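Local structure of Cow rumen GH26 endo-mannanase (Metagenome, 6UEH) at residues F189-D194 and F455-K460; K387-Y392 and G401-A406; L446-W451 and E469-D474; Y452-F455 and K460-A463. The protein acts as a ruminal GH26 endo-beta-1,4-mannanase, probably cleaving internal beta-1,4-mannosidic bonds in polysaccharides such as galactomannan. All coordinates share one frame; numbering follows the deposited sequence.

Contact 1: F189-D194 and F455-K460; sequences FEYIKD and FILDEK
Tyr191 reaches from helix 187-196 to the short helix 454-457, and nearly every atom of its side chain finds a partner there. CB lies 3.8 Å from Leu457 CD2. Because CG stands anti to the backbone N (chi1 171°), the ring leaves its own helix for the other segment, and Leu457 CD2 covers one face of it. This methyl sits 3.6 Å from Tyr191 CG and 27° off the ring normal, a CH-pi contact near the root of the ring. Further out, Tyr191 CE2 passes 3.4 Å from Ile456 O, at an oblique angle to the ring. At the tip, the hydroxyl uses water in both directions. Tyr191 OH donates to one water at 2.6 Å, which in turn donates to Ile456 O at 2.7 Å. A second water donates to Tyr191 OH and gives its other hydrogen to Leu457 O, 2.8 Å away. The two waters thus link one phenol to two successive carbonyls at the end of helix 454-457.

Beside the tyrosine, Ile192 and Ile456 cross at about a right angle, their CG1 atoms 4.1 Å apart. Leu467 of helix 464-471 touches both Tyr191 and Ile456, so a third helix joins the cluster. Asp458 OD1 accepts from Lys460 N at 3.0 Å, an Asx turn just after the helix. The contact packs the helix that follows barrel strand 169-174 against the connection leading to helix 464-471, within the (beta/alpha)8 barrel of the GH26 domain.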
loop_
_atom_site.group_PDB
_atom_site.type_symbol
_atom_site.label_atom_id
_atom_site.label_comp_id
_atom_site.label_asym_id
_atom_site.label_seq_id
_atom_site.Cartn_x
_atom_site.Cartn_y
_atom_site.Cartn_z
ATOM N N PHE A 189 19.091 -7.890 11.590
ATOM C CA PHE A 189 19.188 -6.596 12.248
ATOM C C PHE A 189 20.640 -6.176 12.446
ATOM O O PHE A 189 20.987 -5.008 12.259
ATOM C CB PHE A 189 18.432 -6.636 13.576
ATOM C CG PHE A 189 16.987 -7.008 13.417
ATOM C CD1 PHE A 189 16.600 -8.340 13.393
ATOM C CD2 PHE A 189 16.020 -6.031 13.246
ATOM C CE1 PHE A 189 15.275 -8.688 13.222
ATOM C CE2 PHE A 189 14.691 -6.373 13.076
ATOM C CZ PHE A 189 14.321 -7.703 13.061
ATOM N N GLU A 190 21.492 -7.129 12.806
ATOM C CA GLU A 190 22.913 -6.844 12.955
ATOM C C GLU A 190 23.544 -6.539 11.600
ATOM O O GLU A 190 24.519 -5.791 11.519
ATOM C CB GLU A 190 23.633 -8.013 13.631
ATOM C CG GLU A 190 23.195 -8.244 15.069
ATOM C CD GLU A 190 23.362 -7.006 15.931
ATOM O OE1 GLU A 190 24.505 -6.526 16.071
ATOM O OE2 GLU A 190 22.348 -6.507 16.461
ATOM N N TYR A 191 22.985 -7.117 10.539
ATOM C CA TYR A 191 23.442 -6.818 9.184
ATOM C C TYR A 191 23.223 -5.345 8.865
ATOM O O TYR A 191 24.123 -4.665 8.373
ATOM C CB TYR A 191 22.719 -7.688 8.154
ATOM C CG TYR A 191 22.980 -7.277 6.717
ATOM C CD1 TYR A 191 24.173 -7.607 6.085
ATOM C CD2 TYR A 191 22.033 -6.563 5.994
ATOM C CE1 TYR A 191 24.416 -7.232 4.770
ATOM C CE2 TYR A 191 22.266 -6.184 4.681
ATOM C CZ TYR A 191 23.459 -6.522 4.074
ATOM O OH TYR A 191 23.695 -6.144 2.767
ATOM N N ILE A 192 22.018 -4.864 9.154
ATOM C CA ILE A 192 21.666 -3.467 8.934
ATOM C C ILE A 192 22.537 -2.533 9.776
ATOM O O ILE A 192 23.036 -1.520 9.282
ATOM C CB ILE A 192 20.175 -3.222 9.250
ATOM C CG1 ILE A 192 19.299 -4.072 8.325
ATOM C CG2 ILE A 192 19.830 -1.744 9.118
ATOM C CD1 ILE A 192 17.821 -3.990 8.623
ATOM N N LYS A 193 22.731 -2.893 11.043
ATOM C CA LYS A 193 23.536 -2.089 11.960
ATOM C C LYS A 193 24.990 -1.969 11.513
ATOM O O LYS A 193 25.538 -0.870 11.471
ATOM C CB LYS A 193 23.480 -2.677 13.372
ATOM C CG LYS A 193 24.252 -1.882 14.419
ATOM C CD LYS A 193 23.728 -0.456 14.527
ATOM C CE LYS A 193 24.214 0.227 15.799
ATOM N NZ LYS A 193 25.698 0.212 15.921
ATOM N N ASP A 194 25.615 -3.097 11.186
ATOM C CA ASP A 194 27.026 -3.100 10.800
ATOM C C ASP A 194 27.245 -2.377 9.476
ATOM O O ASP A 194 28.313 -1.811 9.232
ATOM C CB ASP A 194 27.558 -4.532 10.705
ATOM C CG ASP A 194 27.562 -5.245 12.046
ATOM O OD1 ASP A 194 27.632 -4.560 13.088
ATOM O OD2 ASP A 194 27.504 -6.492 12.056
ATOM N N PHE A 455 15.627 -10.747 1.082
ATOM C CA PHE A 455 15.002 -9.484 0.708
ATOM C C PHE A 455 15.721 -8.288 1.327
ATOM O O PHE A 455 15.599 -7.164 0.840
ATOM C CB PHE A 455 13.523 -9.498 1.087
ATOM C CG PHE A 455 12.728 -10.522 0.328
ATOM C CD1 PHE A 455 12.347 -10.287 -0.984
ATOM C CD2 PHE A 455 12.386 -11.729 0.914
ATOM C CE1 PHE A 455 11.625 -11.235 -1.695
ATOM C CE2 PHE A 455 11.663 -12.681 0.210
ATOM C CZ PHE A 455 11.283 -12.432 -1.095
ATOM N N ILE A 456 16.492 -8.538 2.382
ATOM C CA ILE A 456 17.329 -7.499 2.971
ATOM C C ILE A 456 18.813 -7.844 2.814
ATOM O O ILE A 456 19.649 -6.957 2.640
ATOM C CB ILE A 456 16.991 -7.273 4.468
ATOM C CG1 ILE A 456 17.873 -6.172 5.070
ATOM C CG2 ILE A 456 17.126 -8.564 5.263
ATOM C CD1 ILE A 456 17.711 -4.822 4.399
ATOM N N LEU A 457 19.130 -9.136 2.840
ATOM C CA LEU A 457 20.520 -9.585 2.840
ATOM C C LEU A 457 21.145 -9.669 1.445
ATOM O O LEU A 457 22.371 -9.667 1.313
ATOM C CB LEU A 457 20.628 -10.950 3.522
ATOM C CG LEU A 457 20.149 -11.056 4.970
ATOM C CD1 LEU A 457 20.267 -12.493 5.450
ATOM C CD2 LEU A 457 20.936 -10.122 5.874
ATOM N N ASP A 458 20.313 -9.756 0.411
ATOM C CA ASP A 458 20.806 -9.895 -0.959
ATOM C C ASP A 458 20.734 -8.558 -1.689
ATOM O O ASP A 458 19.679 -7.926 -1.744
ATOM C CB ASP A 458 20.005 -10.962 -1.712
ATOM C CG ASP A 458 20.704 -11.455 -2.969
ATOM O OD1 ASP A 458 21.335 -10.641 -3.678
ATOM O OD2 ASP A 458 20.617 -12.669 -3.248
ATOM N N GLU A 459 21.859 -8.134 -2.255
ATOM C CA GLU A 459 21.933 -6.834 -2.910
ATOM C C GLU A 459 21.104 -6.757 -4.191
ATOM O O GLU A 459 20.904 -5.671 -4.733
ATOM C CB GLU A 459 23.386 -6.472 -3.215
ATOM C CG GLU A 459 24.182 -6.069 -1.987
ATOM C CD GLU A 459 25.450 -5.324 -2.341
ATOM O OE1 GLU A 459 25.371 -4.100 -2.586
ATOM O OE2 GLU A 459 26.523 -5.964 -2.375
ATOM N N LYS A 460 20.617 -7.897 -4.675
ATOM C CA LYS A 460 19.716 -7.893 -5.826
ATOM C C LYS A 460 18.373 -7.294 -5.420
ATOM O O LYS A 460 17.612 -6.822 -6.263
ATOM C CB LYS A 460 19.520 -9.303 -6.386
ATOM C CG LYS A 460 18.623 -10.192 -5.540
ATOM C CD LYS A 460 18.465 -11.569 -6.161
ATOM C CE LYS A 460 17.607 -12.469 -5.286
ATOM N NZ LYS A 460 17.531 -13.852 -5.830
HETATM O O HOH W 1 21.724 -6.147 1.101
HETATM O O HOH W 2 24.717 -8.137 1.310
#

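Contact 2: K387-Y392 and G401-A406; sequences KYNTVY and GPNLDA
Asn389 and Asn403 lay their side-chain amides one over the other, joining two parts of the loop that leads from strand 382-387 of the TIM barrel to helix 408-417. The amide planes are only 13° apart, and Asn403 ND2 rests 3.2 Å from Asn389 CG.

Direct hydrogen bonds fix the stack. Asn403 ND2 donates almost straight (171°) to the backbone O of Asn389 at 2.7 Å, approaching from above the carbonyl plane. Its other end, Asn403 OD1, accepts from Asp405 N at 3.0 Å, closing an Asx turn. A chi1 of -172° swings Asn403 CG away from the backbone N and lays the amide over that of Asn389. Replacement by a leucine would probably leave Asn389 O without this donor and the Asx turn without its acceptor. Asn389 is steadied in its turn: Lys387 NZ donates to its OD1 at 2.9 Å, and its ND2 also bonds Glu407 OE2.

Water adds a further tie. One molecule accepts from Asn389 ND2 and donates to Asn403 O and to Asp405 O, the last at 2.6 Å.

Van der Waals contact is slight. The hydroxyl of Thr390 is bonded to Asp430, while its methyl CG2 stands 3.9 Å from Gly401 O.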
loop_
_atom_site.group_PDB
_atom_site.type_symbol
_atom_site.label_atom_id
_atom_site.label_comp_id
_atom_site.label_asym_id
_atom_site.label_seq_id
_atom_site.Cartn_x
_atom_site.Cartn_y
_atom_site.Cartn_z
ATOM N N LYS A 387 4.772 -4.319 -1.295
ATOM C CA LYS A 387 5.331 -3.982 -2.598
ATOM C C LYS A 387 6.473 -4.900 -3.008
ATOM O O LYS A 387 7.615 -4.717 -2.584
ATOM C CB LYS A 387 5.820 -2.534 -2.602
ATOM C CG LYS A 387 6.411 -2.086 -3.932
ATOM C CD LYS A 387 7.348 -0.909 -3.748
ATOM C CE LYS A 387 8.543 -1.292 -2.891
ATOM N NZ LYS A 387 9.332 -2.402 -3.505
ATOM N N TYR A 388 6.165 -5.883 -3.843
ATOM C CA TYR A 388 7.191 -6.751 -4.400
ATOM C C TYR A 388 7.275 -6.524 -5.901
ATOM O O TYR A 388 6.511 -7.104 -6.668
ATOM C CB TYR A 388 6.892 -8.215 -4.078
ATOM C CG TYR A 388 7.043 -8.549 -2.609
ATOM C CD1 TYR A 388 8.274 -8.927 -2.090
ATOM C CD2 TYR A 388 5.958 -8.483 -1.743
ATOM C CE1 TYR A 388 8.424 -9.235 -0.751
ATOM C CE2 TYR A 388 6.100 -8.790 -0.397
ATOM C CZ TYR A 388 7.337 -9.163 0.093
ATOM O OH TYR A 388 7.492 -9.473 1.427
ATOM N N ASN A 389 8.199 -5.662 -6.315
ATOM C CA ASN A 389 8.271 -5.257 -7.712
ATOM C C ASN A 389 9.638 -5.466 -8.356
ATOM O O ASN A 389 9.992 -4.759 -9.296
ATOM C CB ASN A 389 7.860 -3.784 -7.852
ATOM C CG ASN A 389 8.678 -2.854 -6.968
ATOM O OD1 ASN A 389 9.584 -3.283 -6.254
ATOM N ND2 ASN A 389 8.362 -1.566 -7.022
ATOM N N THR A 390 10.404 -6.435 -7.862
ATOM C CA THR A 390 11.692 -6.746 -8.478
ATOM C C THR A 390 11.555 -7.842 -9.525
ATOM O O THR A 390 12.420 -8.002 -10.384
ATOM C CB THR A 390 12.741 -7.186 -7.442
ATOM O OG1 THR A 390 12.255 -8.325 -6.717
ATOM C CG2 THR A 390 13.040 -6.055 -6.473
ATOM N N VAL A 391 10.467 -8.601 -9.443
ATOM C CA VAL A 391 10.222 -9.685 -10.388
ATOM C C VAL A 391 8.936 -9.417 -11.159
ATOM O O VAL A 391 8.971 -9.051 -12.333
ATOM C CB VAL A 391 10.130 -11.052 -9.676
ATOM C CG1 VAL A 391 10.004 -12.176 -10.696
ATOM C CG2 VAL A 391 11.349 -11.272 -8.790
ATOM N N TYR A 392 7.801 -9.598 -10.490
ATOM C CA TYR A 392 6.508 -9.271 -11.079
ATOM C C TYR A 392 6.143 -7.820 -10.781
ATOM O O TYR A 392 6.739 -7.195 -9.904
ATOM C CB TYR A 392 5.422 -10.211 -10.553
ATOM C CG TYR A 392 5.705 -11.671 -10.824
ATOM C CD1 TYR A 392 5.465 -12.222 -12.076
ATOM C CD2 TYR A 392 6.213 -12.498 -9.829
ATOM C CE1 TYR A 392 5.721 -13.555 -12.332
ATOM C CE2 TYR A 392 6.474 -13.835 -10.076
ATOM C CZ TYR A 392 6.225 -14.357 -11.329
ATOM O OH TYR A 392 6.481 -15.685 -11.586
ATOM N N GLY A 401 17.659 -6.846 -10.356
ATOM C CA GLY A 401 18.260 -5.898 -9.439
ATOM C C GLY A 401 17.232 -5.066 -8.699
ATOM O O GLY A 401 16.030 -5.219 -8.914
ATOM N N PRO A 402 17.705 -4.179 -7.812
ATOM C CA PRO A 402 16.832 -3.332 -6.997
ATOM C C PRO A 402 15.880 -2.475 -7.823
ATOM O O PRO A 402 16.260 -1.917 -8.854
ATOM C CB PRO A 402 17.823 -2.455 -6.224
ATOM C CG PRO A 402 19.056 -3.280 -6.144
ATOM C CD PRO A 402 19.125 -4.005 -7.456
ATOM N N ASN A 403 14.637 -2.399 -7.364
ATOM C CA ASN A 403 13.643 -1.506 -7.933
ATOM C C ASN A 403 13.475 -0.311 -7.000
ATOM O O ASN A 403 12.840 -0.421 -5.954
ATOM C CB ASN A 403 12.310 -2.234 -8.138
ATOM C CG ASN A 403 11.298 -1.404 -8.910
ATOM O OD1 ASN A 403 11.380 -0.177 -8.943
ATOM N ND2 ASN A 403 10.338 -2.075 -9.538
ATOM N N LEU A 404 14.042 0.828 -7.385
ATOM C CA LEU A 404 14.054 2.006 -6.522
ATOM C C LEU A 404 12.827 2.905 -6.704
ATOM O O LEU A 404 12.761 3.992 -6.127
ATOM C CB LEU A 404 15.332 2.811 -6.765
ATOM C CG LEU A 404 16.635 2.067 -6.463
ATOM C CD1 LEU A 404 17.837 2.965 -6.711
ATOM C CD2 LEU A 404 16.639 1.550 -5.031
ATOM N N ASP A 405 11.865 2.442 -7.499
ATOM C CA ASP A 405 10.640 3.189 -7.787
ATOM C C ASP A 405 9.854 3.494 -6.513
ATOM O O ASP A 405 9.672 2.625 -5.663
ATOM C CB ASP A 405 9.763 2.400 -8.770
ATOM C CG ASP A 405 8.730 3.264 -9.476
ATOM O OD1 ASP A 405 8.168 4.186 -8.850
ATOM O OD2 ASP A 405 8.474 3.005 -10.673
ATOM N N ALA A 406 9.387 4.732 -6.387
ATOM C CA ALA A 406 8.626 5.138 -5.208
ATOM C C ALA A 406 7.184 4.635 -5.265
ATOM O O ALA A 406 6.470 4.672 -4.261
ATOM C CB ALA A 406 8.651 6.652 -5.059
HETATM O O HOH W 3 10.293 0.083 -5.338
#

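Contact 3: L446-W451 and E469-D474; sequences LYFCPW and EIYTSD
Ile470 O accepts the backbone N-H of Ser473 at 3.1 Å, the polar bond that rounds off helix 464-471 just where Ile470 and Tyr471 meet Phe448. What this joins is the wall of the TIM barrel and the helix that follows: segment 446-451 makes backbone hydrogen bonds to strand 169-174 on one hand and strand 423-429 on the other, so it occupies the place of the eighth barrel strand between them, although it is not regular strand.

Across the contact itself everything is apolar or aromatic. Phe448 takes chi1 61°, which sets CG between the backbone N and the carbonyl carbon and sends the ring outward to the helix. There it turns its edge toward the face of Tyr471 in an offset edge-to-face pair, with centroids 5.9 Å apart and planes at 80°. Phe448 CZ is 4.2 Å from Tyr471 CE2, while Tyr471 OH lies at the rim of the phenylalanine ring, near its plane. Ile470 points back at Phe448, the two side chains meeting from opposite directions. Phe448 is buried, with Pro450 CD at its edge in plane and Ile432 also touching it. The nearest approach is that of Ile470 CD1, the end of the long branch, to Phe448 CE2, 3.8 Å.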
loop_
_atom_site.group_PDB
_atom_site.type_symbol
_atom_site.label_atom_id
_atom_site.label_comp_id
_atom_site.label_asym_id
_atom_site.label_seq_id
_atom_site.Cartn_x
_atom_site.Cartn_y
_atom_site.Cartn_z
ATOM N N LEU A 446 4.290 5.737 5.202
ATOM C CA LEU A 446 4.595 5.931 6.622
ATOM C C LEU A 446 5.859 5.196 7.055
ATOM O O LEU A 446 6.681 5.745 7.790
ATOM C CB LEU A 446 3.419 5.475 7.490
ATOM C CG LEU A 446 3.672 5.461 9.000
ATOM C CD1 LEU A 446 4.030 6.857 9.508
ATOM C CD2 LEU A 446 2.464 4.906 9.742
ATOM N N TYR A 447 6.000 3.948 6.619
ATOM C CA TYR A 447 7.208 3.184 6.908
ATOM C C TYR A 447 7.497 2.164 5.811
ATOM O O TYR A 447 6.665 1.935 4.931
ATOM C CB TYR A 447 7.105 2.500 8.282
ATOM C CG TYR A 447 6.152 1.316 8.408
ATOM C CD1 TYR A 447 6.571 0.021 8.119
ATOM C CD2 TYR A 447 4.854 1.490 8.872
ATOM C CE1 TYR A 447 5.715 -1.063 8.256
ATOM C CE2 TYR A 447 3.989 0.410 9.015
ATOM C CZ TYR A 447 4.424 -0.864 8.705
ATOM O OH TYR A 447 3.568 -1.939 8.847
ATOM N N PHE A 448 8.693 1.580 5.848
ATOM C CA PHE A 448 9.034 0.480 4.950
ATOM C C PHE A 448 9.474 -0.725 5.767
ATOM O O PHE A 448 9.824 -0.589 6.939
ATOM C CB PHE A 448 10.124 0.882 3.942
ATOM C CG PHE A 448 11.441 1.293 4.567
ATOM C CD1 PHE A 448 12.331 0.345 5.052
ATOM C CD2 PHE A 448 11.810 2.629 4.615
ATOM C CE1 PHE A 448 13.543 0.723 5.608
ATOM C CE2 PHE A 448 13.021 3.015 5.163
ATOM C CZ PHE A 448 13.889 2.061 5.658
ATOM N N CYS A 449 9.463 -1.899 5.146
ATOM C CA CYS A 449 9.790 -3.126 5.857
ATOM C C CYS A 449 10.098 -4.270 4.899
ATOM O O CYS A 449 9.187 -4.951 4.429
ATOM C CB CYS A 449 8.639 -3.520 6.787
ATOM S SG CYS A 449 8.993 -4.924 7.870
ATOM N N PRO A 450 11.387 -4.482 4.603
ATOM C CA PRO A 450 11.777 -5.652 3.812
ATOM C C PRO A 450 11.430 -6.943 4.548
ATOM O O PRO A 450 11.433 -6.963 5.781
ATOM C CB PRO A 450 13.295 -5.497 3.667
ATOM C CG PRO A 450 13.565 -4.045 3.927
ATOM C CD PRO A 450 12.538 -3.627 4.933
ATOM N N TRP A 451 11.127 -8.001 3.805
ATOM C CA TRP A 451 10.904 -9.306 4.410
ATOM C C TRP A 451 12.251 -9.839 4.893
ATOM O O TRP A 451 13.290 -9.223 4.635
ATOM C CB TRP A 451 10.242 -10.257 3.407
ATOM C CG TRP A 451 9.470 -11.385 4.034
ATOM C CD1 TRP A 451 9.679 -12.721 3.851
ATOM C CD2 TRP A 451 8.363 -11.273 4.941
ATOM N NE1 TRP A 451 8.771 -13.447 4.585
ATOM C CE2 TRP A 451 7.955 -12.582 5.264
ATOM C CE3 TRP A 451 7.679 -10.194 5.511
ATOM C CZ2 TRP A 451 6.896 -12.841 6.134
ATOM C CZ3 TRP A 451 6.628 -10.456 6.377
ATOM C CH2 TRP A 451 6.247 -11.767 6.677
ATOM N N GLU A 469 22.417 4.945 2.247
ATOM C CA GLU A 469 21.926 6.274 1.909
ATOM C C GLU A 469 20.597 6.587 2.594
ATOM O O GLU A 469 20.434 7.664 3.166
ATOM C CB GLU A 469 21.779 6.435 0.394
ATOM C CG GLU A 469 21.369 7.839 -0.011
ATOM C CD GLU A 469 21.514 8.098 -1.499
ATOM O OE1 GLU A 469 21.837 7.150 -2.249
ATOM O OE2 GLU A 469 21.306 9.258 -1.914
ATOM N N ILE A 470 19.648 5.657 2.551
ATOM C CA ILE A 470 18.345 5.944 3.142
ATOM C C ILE A 470 18.399 5.845 4.665
ATOM O O ILE A 470 17.797 6.660 5.353
ATOM C CB ILE A 470 17.227 5.019 2.584
ATOM C CG1 ILE A 470 15.861 5.466 3.114
ATOM C CG2 ILE A 470 17.495 3.549 2.904
ATOM C CD1 ILE A 470 14.686 4.898 2.346
ATOM N N TYR A 471 19.145 4.884 5.198
ATOM C CA TYR A 471 19.211 4.714 6.647
ATOM C C TYR A 471 19.914 5.879 7.346
ATOM O O TYR A 471 19.642 6.157 8.515
ATOM C CB TYR A 471 19.900 3.396 7.002
ATOM C CG TYR A 471 18.928 2.282 7.319
ATOM C CD1 TYR A 471 18.426 2.121 8.606
ATOM C CD2 TYR A 471 18.505 1.397 6.334
ATOM C CE1 TYR A 471 17.533 1.108 8.906
ATOM C CE2 TYR A 471 17.609 0.377 6.624
ATOM C CZ TYR A 471 17.127 0.240 7.912
ATOM O OH TYR A 471 16.239 -0.767 8.211
ATOM N N THR A 472 20.810 6.563 6.639
ATOM C CA THR A 472 21.499 7.713 7.225
ATOM C C THR A 472 20.898 9.029 6.743
ATOM O O THR A 472 21.449 10.103 6.991
ATOM C CB THR A 472 23.007 7.707 6.905
ATOM O OG1 THR A 472 23.207 7.933 5.503
ATOM C CG2 THR A 472 23.633 6.379 7.305
ATOM N N SER A 473 19.765 8.937 6.054
ATOM C CA SER A 473 19.068 10.117 5.554
ATOM C C SER A 473 18.254 10.797 6.650
ATOM O O SER A 473 17.707 10.131 7.527
ATOM C CB SER A 473 18.153 9.739 4.390
ATOM O OG SER A 473 17.342 10.835 4.007
ATOM N N ASP A 474 18.171 12.125 6.593
ATOM C CA ASP A 474 17.354 12.880 7.539
ATOM C C ASP A 474 15.883 12.515 7.396
ATOM O O ASP A 474 15.108 12.618 8.347
ATOM C CB ASP A 474 17.537 14.386 7.339
ATOM C CG ASP A 474 18.898 14.875 7.790
ATOM O OD1 ASP A 474 19.503 14.225 8.668
ATOM O OD2 ASP A 474 19.359 15.911 7.269
#

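Contact 4: Y452-F455 and K460-A463; sequences YGEF and KNNA
Phe455 and Asn461 hold their flat groups 26° apart, the amide nitrogen ND2 standing obliquely 4.0 Å from ring atom CD1. Glu454 CG lies over one face of the phenylalanine ring, toward its rim, and Tyr452 O is at the edge in plane. The pair belongs to the beta-alpha connection that follows segment 446-451 in the GH26 TIM barrel, where a loop joins helix 454-457 to helix 464-471.

Two asparagine amides tie the connection together by donating to successive carbonyls of helix 454-457. Asn461 ND2 reaches Glu454 O at 2.8 Å; the acceptor lies in the amide plane, but the donor sits well above the carbonyl plane. The same nitrogen makes a weak bond to Glu454 OE1. An alanine here is likely to leave Glu454 O without its side-chain donor and the glutamate carboxylate freer to turn. Asn462 ND2 gives to Phe455 O at 2.8 Å, nearly along the C=O axis although bent at the hydrogen (138°), and also bonds Asp430 O, while its OD1 accepts from Ile432 N. On the exposed side, Glu454 OE1 and Lys460 NZ form a long salt bridge of 3.8 Å. Closer than the ammonium is the carbon before it: Lys460 CE is 3.5 Å from Glu454 OE1.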
loop_
_atom_site.group_PDB
_atom_site.type_symbol
_atom_site.label_atom_id
_atom_site.label_comp_id
_atom_site.label_asym_id
_atom_site.label_seq_id
_atom_site.Cartn_x
_atom_site.Cartn_y
_atom_site.Cartn_z
ATOM N N TYR A 452 12.248 -10.964 5.600
ATOM C CA TYR A 452 13.498 -11.521 6.110
ATOM C C TYR A 452 14.298 -12.220 5.013
ATOM O O TYR A 452 13.845 -12.334 3.874
ATOM C CB TYR A 452 13.230 -12.495 7.264
ATOM C CG TYR A 452 12.199 -13.566 6.975
ATOM C CD1 TYR A 452 12.493 -14.640 6.143
ATOM C CD2 TYR A 452 10.938 -13.514 7.554
ATOM C CE1 TYR A 452 11.555 -15.623 5.885
ATOM C CE2 TYR A 452 9.996 -14.492 7.304
ATOM C CZ TYR A 452 10.310 -15.543 6.468
ATOM O OH TYR A 452 9.376 -16.517 6.215
ATOM N N GLY A 453 15.492 -12.684 5.365
ATOM C CA GLY A 453 16.328 -13.410 4.428
ATOM C C GLY A 453 16.839 -12.557 3.282
ATOM O O GLY A 453 17.294 -11.431 3.486
ATOM N N GLU A 454 16.740 -13.096 2.070
ATOM C CA GLU A 454 17.329 -12.483 0.882
ATOM C C GLU A 454 16.805 -11.082 0.573
ATOM O O GLU A 454 17.459 -10.315 -0.129
ATOM C CB GLU A 454 17.093 -13.375 -0.339
ATOM C CG GLU A 454 15.654 -13.372 -0.840
ATOM C CD GLU A 454 15.521 -13.928 -2.246
ATOM O OE1 GLU A 454 14.945 -13.232 -3.111
ATOM O OE2 GLU A 454 15.992 -15.060 -2.486
ATOM N N PHE A 455 15.627 -10.747 1.082
ATOM C CA PHE A 455 15.002 -9.484 0.708
ATOM C C PHE A 455 15.721 -8.288 1.327
ATOM O O PHE A 455 15.599 -7.164 0.840
ATOM C CB PHE A 455 13.523 -9.498 1.087
ATOM C CG PHE A 455 12.728 -10.522 0.328
ATOM C CD1 PHE A 455 12.347 -10.287 -0.984
ATOM C CD2 PHE A 455 12.386 -11.729 0.914
ATOM C CE1 PHE A 455 11.625 -11.235 -1.695
ATOM C CE2 PHE A 455 11.663 -12.681 0.210
ATOM C CZ PHE A 455 11.283 -12.432 -1.095
ATOM N N LYS A 460 20.617 -7.897 -4.675
ATOM C CA LYS A 460 19.716 -7.893 -5.826
ATOM C C LYS A 460 18.373 -7.294 -5.420
ATOM O O LYS A 460 17.612 -6.822 -6.263
ATOM C CB LYS A 460 19.520 -9.303 -6.386
ATOM C CG LYS A 460 18.623 -10.192 -5.540
ATOM C CD LYS A 460 18.465 -11.569 -6.161
ATOM C CE LYS A 460 17.607 -12.469 -5.286
ATOM N NZ LYS A 460 17.531 -13.852 -5.830
ATOM N N ASN A 461 18.092 -7.321 -4.121
ATOM C CA ASN A 461 16.875 -6.731 -3.579
ATOM C C ASN A 461 17.127 -5.341 -3.010
ATOM O O ASN A 461 16.398 -4.395 -3.307
ATOM C CB ASN A 461 16.279 -7.639 -2.504
ATOM C CG ASN A 461 15.641 -8.881 -3.084
ATOM O OD1 ASN A 461 14.860 -8.804 -4.032
ATOM N ND2 ASN A 461 15.982 -10.039 -2.526
ATOM N N ASN A 462 18.158 -5.225 -2.180
ATOM C CA ASN A 462 18.558 -3.931 -1.638
ATOM C C ASN A 462 20.071 -3.760 -1.679
ATOM O O ASN A 462 20.802 -4.454 -0.972
ATOM C CB ASN A 462 18.049 -3.759 -0.202
ATOM C CG ASN A 462 16.557 -3.479 -0.137
ATOM O OD1 ASN A 462 16.107 -2.372 -0.442
ATOM N ND2 ASN A 462 15.783 -4.478 0.271
ATOM N N ALA A 463 20.534 -2.837 -2.517
ATOM C CA ALA A 463 21.961 -2.561 -2.642
ATOM C C ALA A 463 22.492 -1.914 -1.369
ATOM O O ALA A 463 21.785 -1.151 -0.713
ATOM C CB ALA A 463 22.227 -1.666 -3.844
#

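Overall arrangement
All four contacts lie in the GH26 TIM-barrel domain. Contacts 1 and 4 use helix 454-457 and share Phe455 and Lys460, with centres about 7 Å apart; contacts 2 and 3 pack against this helix or the loop after it. The centres of contacts 1 and 2 are about 17 Å apart. Only contact 1 joins parts distant in sequence, 261 residues apart, and its loop encloses contact 2, which closes before contacts 3 and 4 open. Contact 4 is nested inside contact 3, whose segments alternate with those of contact 1. Pro402 packs on Lys460, Tyr388 on Phe455, and Pro450 on Phe455 O, so the connections at this part of the barrel, and the helices they lead to, pack as one unit.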